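Local coordinates for protein putative trimethylamine methyltransferase (PDB 4YYC) that is probably a methyltransferase of the trimethylamine methyltransferase family, although its own substrate is not established, at residues Pro42-Arg47 / Thr135-Val140; Pro353-Gly358 / Phe388-Ala393. All coordinates share one frame; numbering follows the deposited sequence. Where two conformers were deposited one is given.

Contact 1. Residues Pro42-Arg47 / Thr135-Val140; sequences PYIQRR and TVFAPV
Ile44 and Thr135 lie side by side and point the same way, their CB atoms 3.9 Å apart. Two backbone bonds join this pair. Ile44 N gives its hydrogen to Thr135 O at 3.0 Å, and Thr135 N returns one to Ile44 O at 2.9 Å. CD1 of Ile44 reaches on to the Phe137 ring, 3.5 Å from CE2, and meets it obliquely. Helix 404-420 packs on the same side, with Gln418 touching Ile44 and Leu414 and Met417 touching Phe137. The pair is an antiparallel hydrogen-bonded bridge that adds the short strand 44-45 to the edge of a small mixed sheet, next to strand 134-137. Arg46 crosses Thr135 at about a right angle. Its chain bends at chi3 (-83°), which brings NE round to Thr135. NE donates to Thr135 OG1 at 2.8 Å, nearly straight (165°) and in the guanidinium plane. OG1 is also bonded to Thr386 O, while Arg46 NH1 bonds Gly132 O and Ala134 O. An alanine in place of Arg46 would probably leave Thr135 OG1 without its NE donor and the two carbonyls without their NH1 partner. The outer side is looser. There Tyr43, partly exposed, offers CB to Val136 CG2 at 3.9 Å, and its ring leads away from strand 134-137.

Contact 2. Residues Pro353-Gly358 / Phe388-Ala393; sequences PFRTGG and FVLHAA
Strands 354-355 and 388-389 are neighbours in the TIM barrel expected of this family, and the loops after them meet beside a bound unidentified ligand. The one direct hydrogen bond between the segments runs from Phe388 N to Phe354 O, at 3.0 Å. Next to it, Arg355 CA lies 3.1 Å from Phe388 O in a CA-H...O contact. No other partner is found for this buried carbonyl. The Arg355 side chain starts with CG anti to the backbone N (chi1 168°), and CG comes 3.8 Å from CD2 of the Phe388 ring, which it meets obliquely. The chain bends at chi2. At its end, Leu390 CD2 lies over one face of the guanidinium, towards the rim. At the edge and in plane, NE donates to a water at 3.0 Å, and the water donates to Leu390 O. NH2 comes 3.6 Å from His391 NE2, with guanidinium and imidazole planes 60° apart. Further along, Val389 CG1 packs on Gly358 CA at 3.6 Å. A CB on Gly358 would run into the carbonyl oxygens of Leu390 and His391, and the backbone angles there also favour glycine. Leu390 CG sits over the centre of the His391 ring. His391 ND1 is bonded to Tyr141 N, which helps to fix the turn of that ring. Arg355 NH2 and His391 NE2 both bond the same oxygen of the ligand, which probably came from the crystallisation liquor. Two such groups side by side suggest a pocket suited to an anionic or strongly polar group, though the natural ligand remains unknown.

How the contacts relate
Both contacts are buried, but contact 2 lies nearer the centre of the chain, while contact 1 has a partly exposed margin at Tyr43. They share one small sheet, in which strands 134-137 and 388-389 are neighbours. Contact 1 adds the edge strand on one side of it. Contact 2 joins its other side to barrel strand 354-355, through one backbone bond. Between them, Ala138 N and Ala138 O probably bond Val389 O and Ala392 N, and Phe137 packs on Val389. The chemistry differs with place. In contact 1 the arginine is spent on protein oxygens at the sheet edge. In contact 2 it turns to a water and a ligand.

Contact 1. Residues Pro42-Arg47 / Thr135-Val140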
ATOM      1  N   PRO A  42     -18.239 -12.676  -5.638  1.00 21.98           N
ATOM      2  CA  PRO A  42     -19.081 -12.010  -4.652  1.00 21.29           C
ATOM      3  C   PRO A  42     -18.254 -11.132  -3.735  1.00 20.36           C
ATOM      4  O   PRO A  42     -17.016 -11.111  -3.813  1.00 19.74           O
ATOM      5  CB  PRO A  42     -19.682 -13.166  -3.870  1.00 22.76           C
ATOM      6  CG  PRO A  42     -18.650 -14.179  -3.952  1.00 23.11           C
ATOM      7  CD  PRO A  42     -18.006 -14.076  -5.305  1.00 23.10           C
ATOM      8  N   TYR A  43     -18.941 -10.357  -2.922  1.00 19.25           N
ATOM      9  CA  TYR A  43     -18.311  -9.470  -1.964  1.00 18.45           C
ATOM     10  C   TYR A  43     -17.221 -10.179  -1.164  1.00 17.91           C
ATOM     11  O   TYR A  43     -17.322 -11.357  -0.868  1.00 18.68           O
ATOM     12  CB  TYR A  43     -19.346  -8.821  -1.037  1.00 18.51           C
ATOM     13  CG  TYR A  43     -20.038  -9.733  -0.093  1.00 19.47           C
ATOM     14  CD1 TYR A  43     -21.177 -10.431  -0.473  1.00 20.37           C
ATOM     15  CD2 TYR A  43     -19.543  -9.957   1.194  1.00 19.97           C
ATOM     16  CE1 TYR A  43     -21.802 -11.280   0.404  1.00 21.35           C
ATOM     17  CE2 TYR A  43     -20.166 -10.817   2.068  1.00 20.97           C
ATOM     18  CZ  TYR A  43     -21.293 -11.468   1.663  1.00 21.68           C
ATOM     19  OH  TYR A  43     -21.940 -12.338   2.525  1.00 23.89           O
ATOM     20  N   ILE A  44     -16.203  -9.418  -0.811  1.00 16.95           N
ATOM     21  CA  ILE A  44     -15.104  -9.937  -0.002  1.00 17.12           C
ATOM     22  C   ILE A  44     -15.575 -10.229   1.431  1.00 17.70           C
ATOM     23  O   ILE A  44     -16.237  -9.395   2.050  1.00 16.84           O
ATOM     24  CB  ILE A  44     -13.962  -8.891   0.080  1.00 16.99           C
ATOM     25  CG1 ILE A  44     -13.298  -8.733  -1.304  1.00 17.01           C
ATOM     26  CG2 ILE A  44     -12.976  -9.278   1.144  1.00 17.47           C
ATOM     27  CD1 ILE A  44     -12.504  -7.486  -1.428  1.00 16.83           C
ATOM     28  N   GLN A  45     -15.183 -11.398   1.948  1.00 18.43           N
ATOM     29  CA  GLN A  45     -15.326 -11.696   3.368  1.00 19.69           C
ATOM     30  C   GLN A  45     -13.908 -11.753   3.911  1.00 19.37           C
ATOM     31  O   GLN A  45     -13.188 -12.716   3.650  1.00 19.91           O
ATOM     32  CB  GLN A  45     -16.032 -13.027   3.607  1.00 21.66           C
ATOM     33  CG  GLN A  45     -17.463 -12.953   3.187  1.00 23.69           C
ATOM     34  CD  GLN A  45     -18.208 -14.241   3.399  1.00 26.30           C
ATOM     35  OE1 GLN A  45     -18.078 -14.895   4.453  1.00 29.79           O
ATOM     36  NE2 GLN A  45     -19.036 -14.606   2.432  1.00 27.98           N
ATOM     37  N   ARG A  46     -13.503 -10.729   4.656  1.00 18.96           N
ATOM     38  CA  ARG A  46     -12.128 -10.653   5.158  1.00 19.16           C
ATOM     39  C   ARG A  46     -11.819 -11.686   6.203  1.00 20.63           C
ATOM     40  O   ARG A  46     -12.599 -11.843   7.147  1.00 20.62           O
ATOM     41  CB  ARG A  46     -11.822  -9.250   5.740  1.00 18.71           C
ATOM     42  CG  ARG A  46     -11.584  -8.181   4.687  1.00 18.28           C
ATOM     43  CD  ARG A  46     -11.470  -6.799   5.302  1.00 18.08           C
ATOM     44  NE  ARG A  46     -12.805  -6.224   5.544  1.00 19.09           N
ATOM     45  CZ  ARG A  46     -13.423  -6.106   6.723  1.00 19.17           C
ATOM     46  NH1 ARG A  46     -14.625  -5.584   6.737  1.00 19.22           N
ATOM     47  NH2 ARG A  46     -12.870  -6.491   7.873  1.00 19.96           N
ATOM     48  N   ARG A  47     -10.721 -12.423   5.995  1.00 21.18           N
ATOM     49  CA  ARG A  47     -10.212 -13.393   6.968  0.50 22.85           C
ATOM     50  C   ARG A  47      -9.025 -12.790   7.697  1.00 22.67           C
ATOM     51  O   ARG A  47      -8.574 -13.330   8.703  1.00 24.78           O
ATOM     52  CB  ARG A  47      -9.788 -14.694   6.286  0.50 24.50           C
ATOM     53  CG  ARG A  47     -10.831 -15.349   5.395  0.50 25.90           C
ATOM     54  CD  ARG A  47     -12.132 -15.590   6.112  0.50 27.82           C
ATOM     55  NE  ARG A  47     -13.043 -16.361   5.275  0.50 30.16           N
ATOM     56  CZ  ARG A  47     -14.363 -16.283   5.351  0.50 30.91           C
ATOM     57  NH1 ARG A  47     -15.108 -17.015   4.546  0.50 32.24           N
ATOM     58  NH2 ARG A  47     -14.930 -15.469   6.230  0.50 31.64           N
ATOM     59  N   THR A 135     -16.342  -6.590   2.611  1.00 14.67           N
ATOM     60  CA  THR A 135     -15.837  -5.420   1.860  1.00 14.33           C
ATOM     61  C   THR A 135     -16.467  -5.448   0.485  1.00 14.54           C
ATOM     62  O   THR A 135     -16.444  -6.466  -0.203  1.00 14.71           O
ATOM     63  CB  THR A 135     -14.294  -5.413   1.783  1.00 14.48           C
ATOM     64  OG1 THR A 135     -13.759  -5.198   3.087  1.00 14.80           O
ATOM     65  CG2 THR A 135     -13.776  -4.301   0.864  1.00 14.35           C
ATOM     66  N   VAL A 136     -17.058  -4.295   0.105  1.00 14.04           N
ATOM     67  CA  VAL A 136     -17.778  -4.149  -1.146  1.00 14.01           C
ATOM     68  C   VAL A 136     -17.174  -2.961  -1.902  1.00 13.86           C
ATOM     69  O   VAL A 136     -17.209  -1.831  -1.429  1.00 14.29           O
ATOM     70  CB  VAL A 136     -19.269  -3.865  -0.841  1.00 14.08           C
ATOM     71  CG1 VAL A 136     -20.056  -3.580  -2.097  1.00 14.20           C
ATOM     72  CG2 VAL A 136     -19.881  -5.043  -0.084  1.00 14.68           C
ATOM     73  N   PHE A 137     -16.705  -3.216  -3.123  1.00 13.88           N
ATOM     74  CA  PHE A 137     -16.102  -2.202  -3.974  1.00 13.73           C
ATOM     75  C   PHE A 137     -17.144  -1.626  -4.931  1.00 14.10           C
ATOM     76  O   PHE A 137     -17.878  -2.377  -5.603  1.00 14.59           O
ATOM     77  CB  PHE A 137     -14.978  -2.774  -4.805  1.00 13.98           C
ATOM     78  CG  PHE A 137     -13.786  -3.220  -4.012  1.00 13.89           C
ATOM     79  CD1 PHE A 137     -13.290  -2.466  -2.984  1.00 13.95           C
ATOM     80  CD2 PHE A 137     -13.112  -4.403  -4.361  1.00 14.52           C
ATOM     81  CE1 PHE A 137     -12.138  -2.882  -2.290  1.00 14.29           C
ATOM     82  CE2 PHE A 137     -11.971  -4.809  -3.680  1.00 14.58           C
ATOM     83  CZ  PHE A 137     -11.491  -4.057  -2.644  1.00 14.45           C
ATOM     84  N   ALA A 138     -17.124  -0.300  -5.093  1.00 13.19           N
ATOM     85  CA  ALA A 138     -17.972   0.416  -6.047  1.00 13.55           C
ATOM     86  C   ALA A 138     -17.144   1.377  -6.866  1.00 13.37           C
ATOM     87  O   ALA A 138     -16.069   1.819  -6.411  1.00 13.75           O
ATOM     88  CB  ALA A 138     -19.044   1.218  -5.363  1.00 13.95           C
ATOM     89  N   PRO A 139     -17.615   1.740  -8.053  1.00 13.58           N
ATOM     90  CA  PRO A 139     -16.821   2.683  -8.870  1.00 13.34           C
ATOM     91  C   PRO A 139     -16.709   4.110  -8.361  1.00 12.92           C
ATOM     92  O   PRO A 139     -17.374   4.545  -7.406  1.00 12.90           O
ATOM     93  CB  PRO A 139     -17.529   2.660 -10.236  1.00 13.86           C
ATOM     94  CG  PRO A 139     -18.417   1.444 -10.216  1.00 14.40           C
ATOM     95  CD  PRO A 139     -18.750   1.187  -8.793  1.00 14.09           C
ATOM     96  N   VAL A 140     -15.796   4.823  -9.006  1.00 12.86           N
ATOM     97  CA  VAL A 140     -15.785   6.292  -9.016  1.00 12.83           C
ATOM     98  C   VAL A 140     -17.186   6.894  -9.021  1.00 12.89           C
ATOM     99  O   VAL A 140     -18.085   6.407  -9.703  1.00 13.27           O
ATOM    100  CB  VAL A 140     -14.936   6.809 -10.176  1.00 13.04           C
ATOM    101  CG1 VAL A 140     -15.494   6.349 -11.522  1.00 13.21           C
ATOM    102  CG2 VAL A 140     -14.726   8.325 -10.105  1.00 13.42           C
TER

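Contact 2. Residues Pro353-Gly358 / Phe388-Ala393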
ATOM      1  N   PRO A 353     -21.637   0.133   9.779  1.00 16.58           N
ATOM      2  CA  PRO A 353     -20.722  -0.154   8.669  1.00 15.90           C
ATOM      3  C   PRO A 353     -19.983   1.102   8.185  1.00 15.70           C
ATOM      4  O   PRO A 353     -20.507   2.199   8.282  1.00 15.67           O
ATOM      5  CB  PRO A 353     -21.649  -0.703   7.569  1.00 16.20           C
ATOM      6  CG  PRO A 353     -22.897  -1.063   8.259  1.00 16.70           C
ATOM      7  CD  PRO A 353     -23.042  -0.115   9.418  1.00 16.92           C
ATOM      8  N   PHE A 354     -18.759   0.918   7.702  1.00 15.09           N
ATOM      9  CA  PHE A 354     -17.811   1.997   7.474  1.00 14.95           C
ATOM     10  C   PHE A 354     -17.498   2.118   5.970  1.00 14.68           C
ATOM     11  O   PHE A 354     -17.273   1.121   5.291  1.00 14.42           O
ATOM     12  CB  PHE A 354     -16.528   1.677   8.276  1.00 15.09           C
ATOM     13  CG  PHE A 354     -15.466   2.686   8.119  1.00 14.84           C
ATOM     14  CD1 PHE A 354     -15.673   3.991   8.482  1.00 14.81           C
ATOM     15  CD2 PHE A 354     -14.240   2.316   7.606  1.00 14.70           C
ATOM     16  CE1 PHE A 354     -14.673   4.946   8.321  1.00 14.69           C
ATOM     17  CE2 PHE A 354     -13.239   3.244   7.433  1.00 14.50           C
ATOM     18  CZ  PHE A 354     -13.447   4.568   7.818  1.00 14.49           C
ATOM     19  N   ARG A 355     -17.443   3.364   5.498  1.00 14.35           N
ATOM     20  CA  ARG A 355     -17.040   3.708   4.136  1.00 14.36           C
ATOM     21  C   ARG A 355     -15.927   4.737   4.212  1.00 14.23           C
ATOM     22  O   ARG A 355     -15.998   5.696   4.962  1.00 14.37           O
ATOM     23  CB  ARG A 355     -18.217   4.329   3.350  1.00 14.48           C
ATOM     24  CG  ARG A 355     -17.863   4.984   2.010  1.00 14.42           C
ATOM     25  CD  ARG A 355     -17.666   6.479   2.138  1.00 14.70           C
ATOM     26  NE  ARG A 355     -16.882   7.037   1.057  1.00 14.73           N
ATOM     27  CZ  ARG A 355     -17.005   8.270   0.581  1.00 14.61           C
ATOM     28  NH1 ARG A 355     -17.982   9.088   0.949  1.00 15.23           N
ATOM     29  NH2 ARG A 355     -16.149   8.682  -0.336  1.00 14.63           N
ATOM     30  N   THR A 356     -14.868   4.510   3.448  1.00 13.89           N
ATOM     31  CA  THR A 356     -13.761   5.456   3.278  1.00 14.17           C
ATOM     32  C   THR A 356     -12.906   4.961   2.103  1.00 13.84           C
ATOM     33  O   THR A 356     -13.175   3.942   1.506  1.00 13.51           O
ATOM     34  CB  THR A 356     -12.842   5.626   4.535  1.00 14.69           C
ATOM     35  OG1 THR A 356     -12.088   6.857   4.419  1.00 15.99           O
ATOM     36  CG2 THR A 356     -11.865   4.482   4.699  1.00 14.71           C
ATOM     37  N   GLY A 357     -11.904   5.738   1.768  1.00 13.76           N
ATOM     38  CA  GLY A 357     -10.850   5.267   0.871  1.00 13.52           C
ATOM     39  C   GLY A 357     -11.215   5.098  -0.563  1.00 13.70           C
ATOM     40  O   GLY A 357     -12.033   5.855  -1.121  1.00 14.10           O
ATOM     41  N   GLY A 358     -10.655   4.067  -1.154  1.00 12.96           N
ATOM     42  CA  GLY A 358     -10.746   3.869  -2.593  1.00 12.79           C
ATOM     43  C   GLY A 358      -9.412   4.092  -3.277  1.00 12.86           C
ATOM     44  O   GLY A 358      -8.370   4.101  -2.641  1.00 13.19           O
ATOM     45  N   PHE A 388     -17.641  -0.455   2.727  1.00 13.76           N
ATOM     46  CA  PHE A 388     -18.146   0.034   1.465  1.00 13.77           C
ATOM     47  C   PHE A 388     -17.133   1.003   0.911  1.00 13.34           C
ATOM     48  O   PHE A 388     -16.769   1.961   1.591  1.00 13.64           O
ATOM     49  CB  PHE A 388     -19.513   0.694   1.630  1.00 14.16           C
ATOM     50  CG  PHE A 388     -20.017   1.311   0.386  1.00 14.38           C
ATOM     51  CD1 PHE A 388     -20.172   0.540  -0.756  1.00 14.61           C
ATOM     52  CD2 PHE A 388     -20.339   2.674   0.328  1.00 14.54           C
ATOM     53  CE1 PHE A 388     -20.627   1.097  -1.923  1.00 14.93           C
ATOM     54  CE2 PHE A 388     -20.768   3.251  -0.870  1.00 14.68           C
ATOM     55  CZ  PHE A 388     -20.911   2.455  -1.992  1.00 14.79           C
ATOM     56  N   VAL A 389     -16.647   0.711  -0.278  1.00 12.98           N
ATOM     57  CA  VAL A 389     -15.617   1.501  -0.886  1.00 12.87           C
ATOM     58  C   VAL A 389     -16.165   2.175  -2.128  1.00 12.83           C
ATOM     59  O   VAL A 389     -16.161   1.619  -3.256  1.00 12.92           O
ATOM     60  CB  VAL A 389     -14.390   0.628  -1.239  1.00 12.83           C
ATOM     61  CG1 VAL A 389     -13.243   1.505  -1.703  1.00 12.73           C
ATOM     62  CG2 VAL A 389     -13.955  -0.254  -0.081  1.00 13.11           C
ATOM     63  N   LEU A 390     -16.565   3.424  -1.949  1.00 13.01           N
ATOM     64  CA  LEU A 390     -16.826   4.288  -3.080  1.00 13.30           C
ATOM     65  C   LEU A 390     -15.510   4.661  -3.722  1.00 12.71           C
ATOM     66  O   LEU A 390     -14.470   4.722  -3.058  1.00 12.65           O
ATOM     67  CB  LEU A 390     -17.561   5.539  -2.589  1.00 13.54           C
ATOM     68  CG  LEU A 390     -18.291   6.352  -3.672  1.00 13.94           C
ATOM     69  CD1 LEU A 390     -19.298   5.499  -4.406  1.00 14.18           C
ATOM     70  CD2 LEU A 390     -18.922   7.563  -2.966  1.00 14.08           C
ATOM     71  N   HIS A 391     -15.501   4.886  -5.037  1.00 12.33           N
ATOM     72  CA  HIS A 391     -14.303   5.317  -5.751  1.00 12.29           C
ATOM     73  C   HIS A 391     -13.217   4.240  -5.772  1.00 12.01           C
ATOM     74  O   HIS A 391     -12.020   4.534  -5.792  1.00 12.32           O
ATOM     75  CB  HIS A 391     -13.670   6.605  -5.260  1.00 12.25           C
ATOM     76  CG  HIS A 391     -14.634   7.687  -4.873  1.00 12.55           C
ATOM     77  ND1 HIS A 391     -15.462   8.324  -5.766  1.00 12.81           N
ATOM     78  CD2 HIS A 391     -14.817   8.306  -3.695  1.00 12.66           C
ATOM     79  CE1 HIS A 391     -16.142   9.261  -5.151  1.00 12.69           C
ATOM     80  NE2 HIS A 391     -15.767   9.282  -3.889  1.00 12.68           N
ATOM     81  N   ALA A 392     -13.620   2.983  -5.766  1.00 11.92           N
ATOM     82  CA  ALA A 392     -12.613   1.913  -5.809  1.00 11.88           C
ATOM     83  C   ALA A 392     -11.852   1.823  -7.109  1.00 12.00           C
ATOM     84  O   ALA A 392     -10.724   1.317  -7.125  1.00 12.36           O
ATOM     85  CB  ALA A 392     -13.288   0.578  -5.494  1.00 12.02           C
ATOM     86  N   ALA A 393     -12.423   2.311  -8.201  1.00 12.01           N
ATOM     87  CA  ALA A 393     -11.753   2.351  -9.521  1.00 12.12           C
ATOM     88  C   ALA A 393     -12.231   3.472 -10.362  1.00 12.39           C
ATOM     89  O   ALA A 393     -13.461   3.755 -10.404  1.00 12.71           O
ATOM     90  CB  ALA A 393     -11.917   1.064 -10.273  1.00 12.38           C
TER
HETATM   91  O   HOH W   1     -14.977   5.154  -0.287  1.00 13.86           O